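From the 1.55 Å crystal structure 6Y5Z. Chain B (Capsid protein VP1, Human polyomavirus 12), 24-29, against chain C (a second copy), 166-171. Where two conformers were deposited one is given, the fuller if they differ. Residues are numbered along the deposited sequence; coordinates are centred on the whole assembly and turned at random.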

ATOM      1  N   ALA B  24       6.220  29.946  -6.944  1.00 16.33           N
ATOM      2  CA  ALA B  24       6.393  29.740  -8.386  1.00 15.35           C
ATOM      3  C   ALA B  24       5.553  28.552  -8.809  1.00 15.05           C
ATOM      4  O   ALA B  24       5.211  27.699  -7.987  1.00 14.23           O
ATOM      5  CB  ALA B  24       7.848  29.524  -8.711  1.00 16.07           C
ATOM      6  N   PHE B  25       5.216  28.512 -10.083  1.00 14.91           N
ATOM      7  CA  PHE B  25       4.678  27.269 -10.667  1.00 14.30           C
ATOM      8  C   PHE B  25       5.392  26.990 -11.977  1.00 13.71           C
ATOM      9  O   PHE B  25       5.974  27.885 -12.599  1.00 15.40           O
ATOM     10  CB  PHE B  25       3.165  27.345 -10.802  1.00 15.43           C
ATOM     11  CG  PHE B  25       2.680  28.317 -11.837  1.00 15.99           C
ATOM     12  CD1 PHE B  25       2.705  27.991 -13.183  1.00 15.73           C
ATOM     13  CD2 PHE B  25       2.176  29.560 -11.474  1.00 17.57           C
ATOM     14  CE1 PHE B  25       2.232  28.879 -14.140  1.00 16.50           C
ATOM     15  CE2 PHE B  25       1.718  30.451 -12.430  1.00 17.30           C
ATOM     16  CZ  PHE B  25       1.741  30.108 -13.762  1.00 17.23           C
ATOM     17  N   LEU B  26       5.407  25.719 -12.336  1.00 12.35           N
ATOM     18  CA  LEU B  26       5.917  25.263 -13.640  1.00 12.66           C
ATOM     19  C   LEU B  26       4.784  24.523 -14.337  1.00 12.97           C
ATOM     20  O   LEU B  26       4.259  23.538 -13.782  1.00 13.93           O
ATOM     21  CB  LEU B  26       7.153  24.382 -13.452  1.00 13.33           C
ATOM     22  CG  LEU B  26       8.416  25.120 -13.009  1.00 14.23           C
ATOM     23  CD1 LEU B  26       9.502  24.138 -12.638  1.00 15.34           C
ATOM     24  CD2 LEU B  26       8.906  26.071 -14.085  1.00 15.39           C
ATOM     25  N   ASN B  27       4.435  24.985 -15.537  1.00 13.33           N
ATOM     26  CA  ASN B  27       3.486  24.280 -16.414  1.00 13.46           C
ATOM     27  C   ASN B  27       4.166  23.056 -17.025  1.00 12.95           C
ATOM     28  O   ASN B  27       5.367  23.040 -17.267  1.00 13.18           O
ATOM     29  CB  ASN B  27       2.901  25.217 -17.474  1.00 14.24           C
ATOM     30  CG  ASN B  27       1.789  26.078 -16.899  1.00 15.65           C
ATOM     31  OD1 ASN B  27       1.002  25.607 -16.100  1.00 16.82           O
ATOM     32  ND2 ASN B  27       1.717  27.331 -17.308  1.00 18.79           N
ATOM     33  N   PRO B  28       3.403  21.990 -17.291  1.00 12.66           N
ATOM     34  CA  PRO B  28       3.962  20.790 -17.903  1.00 12.72           C
ATOM     35  C   PRO B  28       4.399  21.056 -19.343  1.00 12.56           C
ATOM     36  O   PRO B  28       3.860  21.940 -20.014  1.00 13.08           O
ATOM     37  CB  PRO B  28       2.825  19.771 -17.847  1.00 13.37           C
ATOM     38  CG  PRO B  28       1.581  20.628 -17.834  1.00 13.63           C
ATOM     39  CD  PRO B  28       1.963  21.867 -17.044  1.00 12.84           C
ATOM     40  N   ARG B  29       5.394  20.288 -19.772  1.00 12.27           N
ATOM     41  CA  ARG B  29       5.943  20.317 -21.140  1.00 11.80           C
ATOM     42  C   ARG B  29       5.785  18.906 -21.693  1.00 11.75           C
ATOM     43  O   ARG B  29       6.744  18.133 -21.662  1.00 12.54           O
ATOM     44  CB  ARG B  29       7.376  20.848 -21.080  1.00 12.31           C
ATOM     45  CG  ARG B  29       7.471  22.221 -20.435  1.00 12.47           C
ATOM     46  CD  ARG B  29       6.794  23.276 -21.295  1.00 14.23           C
ATOM     47  NE  ARG B  29       6.917  24.618 -20.757  1.00 14.53           N
ATOM     48  CZ  ARG B  29       5.890  25.391 -20.437  1.00 15.46           C
ATOM     49  NH1 ARG B  29       4.652  24.931 -20.525  1.00 15.73           N
ATOM     50  NH2 ARG B  29       6.100  26.622 -20.012  1.00 14.99           N
TER
ATOM     51  N   GLN C 166      -5.849  24.534 -19.570  1.00 13.35           N
ATOM     52  CA  GLN C 166      -5.504  23.091 -19.502  1.00 13.80           C
ATOM     53  C   GLN C 166      -4.246  22.900 -18.664  1.00 13.25           C
ATOM     54  O   GLN C 166      -3.973  21.750 -18.279  1.00 14.48           O
ATOM     55  CB  GLN C 166      -5.350  22.513 -20.906  1.00 14.11           C
ATOM     56  CG  GLN C 166      -6.715  22.315 -21.540  1.00 14.62           C
ATOM     57  CD  GLN C 166      -6.721  22.076 -23.034  1.00 15.43           C
ATOM     58  OE1 GLN C 166      -7.789  22.053 -23.628  1.00 15.46           O
ATOM     59  NE2 GLN C 166      -5.550  21.866 -23.636  1.00 14.24           N
ATOM     60  N   CYS C 167      -3.516  23.975 -18.408  1.00 13.39           N
ATOM     61  CA  CYS C 167      -2.361  24.020 -17.473  1.00 13.70           C
ATOM     62  C   CYS C 167      -2.723  25.014 -16.355  1.00 13.45           C
ATOM     63  O   CYS C 167      -3.903  25.002 -15.955  1.00 15.62           O
ATOM     64  CB  CYS C 167      -1.079  24.315 -18.228  1.00 13.58           C
ATOM     65  SG  CYS C 167      -0.673  23.014 -19.432  1.00 15.58           S
ATOM     66  N   LEU C 168      -1.797  25.840 -15.882  1.00 13.04           N
ATOM     67  CA  LEU C 168      -2.098  26.822 -14.809  0.50 14.20           C
ATOM     68  C   LEU C 168      -2.181  28.220 -15.428  1.00 13.88           C
ATOM     69  O   LEU C 168      -1.152  28.776 -15.858  1.00 14.72           O
ATOM     70  CB  LEU C 168      -1.060  26.730 -13.686  0.50 15.21           C
ATOM     71  CG  LEU C 168      -1.608  27.027 -12.289  0.50 15.84           C
ATOM     72  CD1 LEU C 168      -2.863  26.228 -12.043  0.50 17.22           C
ATOM     73  CD2 LEU C 168      -0.581  26.740 -11.197  0.50 15.91           C
ATOM     74  N   ASP C 169      -3.393  28.737 -15.460  1.00 14.04           N
ATOM     75  CA  ASP C 169      -3.698  30.141 -15.811  1.00 14.70           C
ATOM     76  C   ASP C 169      -3.929  30.862 -14.488  1.00 15.12           C
ATOM     77  O   ASP C 169      -4.967  30.682 -13.847  1.00 14.70           O
ATOM     78  CB  ASP C 169      -4.943  30.232 -16.684  1.00 15.83           C
ATOM     79  CG  ASP C 169      -5.212  31.668 -17.117  1.00 17.36           C
ATOM     80  OD1 ASP C 169      -4.678  32.620 -16.469  1.00 16.46           O
ATOM     81  OD2 ASP C 169      -5.892  31.830 -18.161  1.00 21.67           O
ATOM     82  N   PRO C 170      -2.964  31.666 -14.009  1.00 15.14           N
ATOM     83  CA  PRO C 170      -3.097  32.273 -12.688  1.00 16.39           C
ATOM     84  C   PRO C 170      -4.198  33.340 -12.566  1.00 16.69           C
ATOM     85  O   PRO C 170      -4.450  33.789 -11.444  1.00 16.25           O
ATOM     86  CB  PRO C 170      -1.696  32.843 -12.446  1.00 17.67           C
ATOM     87  CG  PRO C 170      -1.144  33.115 -13.819  1.00 17.38           C
ATOM     88  CD  PRO C 170      -1.713  32.016 -14.690  1.00 16.06           C
ATOM     89  N   SER C 171      -4.837  33.733 -13.680  1.00 15.37           N
ATOM     90  CA  SER C 171      -6.027  34.623 -13.655  1.00 15.78           C
ATOM     91  C   SER C 171      -7.285  33.862 -13.211  1.00 16.26           C
ATOM     92  O   SER C 171      -8.279  34.527 -12.870  1.00 16.37           O
ATOM     93  CB  SER C 171      -6.243  35.307 -14.991  1.00 15.70           C
ATOM     94  OG  SER C 171      -6.684  34.396 -15.984  1.00 17.31           O
TER
HETATM   95  O   HOH W   1       0.004  30.128 -17.747  1.00 27.92           O

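Two short segments need not form a sheet to recognise each other, as this contact between two copies of VP1 illustrates. The chain B stretch leaves a strand at L26(B) and continues as loop, while the facing part of chain C has no regular structure; the two run nearly antiparallel, 160° apart end to end. Their CA atoms are nearest each other at N27(B) and C167(C), 5.9 Å apart, and no backbone-to-backbone hydrogen bond joins the stretches.

The link is made instead by a side chain. N27(B), with chi1 in the m well, places OD1 2.8 Å from the backbone N of L168(C), accepting the one direct hydrogen bond between the stretches. The amide suits this place because it offers a donor as well: ND2 makes a weak 3.3 Å hydrogen bond to a water O, which donates in turn to L168(C) O at 2.6 Å. One asparagine thus serves both polar backbone atoms of a single residue.

Apolar contacts flank this polar centre. The flat aromatic face of F25(B), its chi1 p, accepts methyl CD2 of the buried L168(C) in a CH-pi contact; F25(B) CZ also meets P170(C) CD at 4.1 Å. Beyond the asparagine, P28(B) and C167(C), both buried, suit a dry contact, ring carbon CG packing against SG at 3.7 Å. Together the stretches bury 285 Å², with F25(B) and L168(C) contributing most.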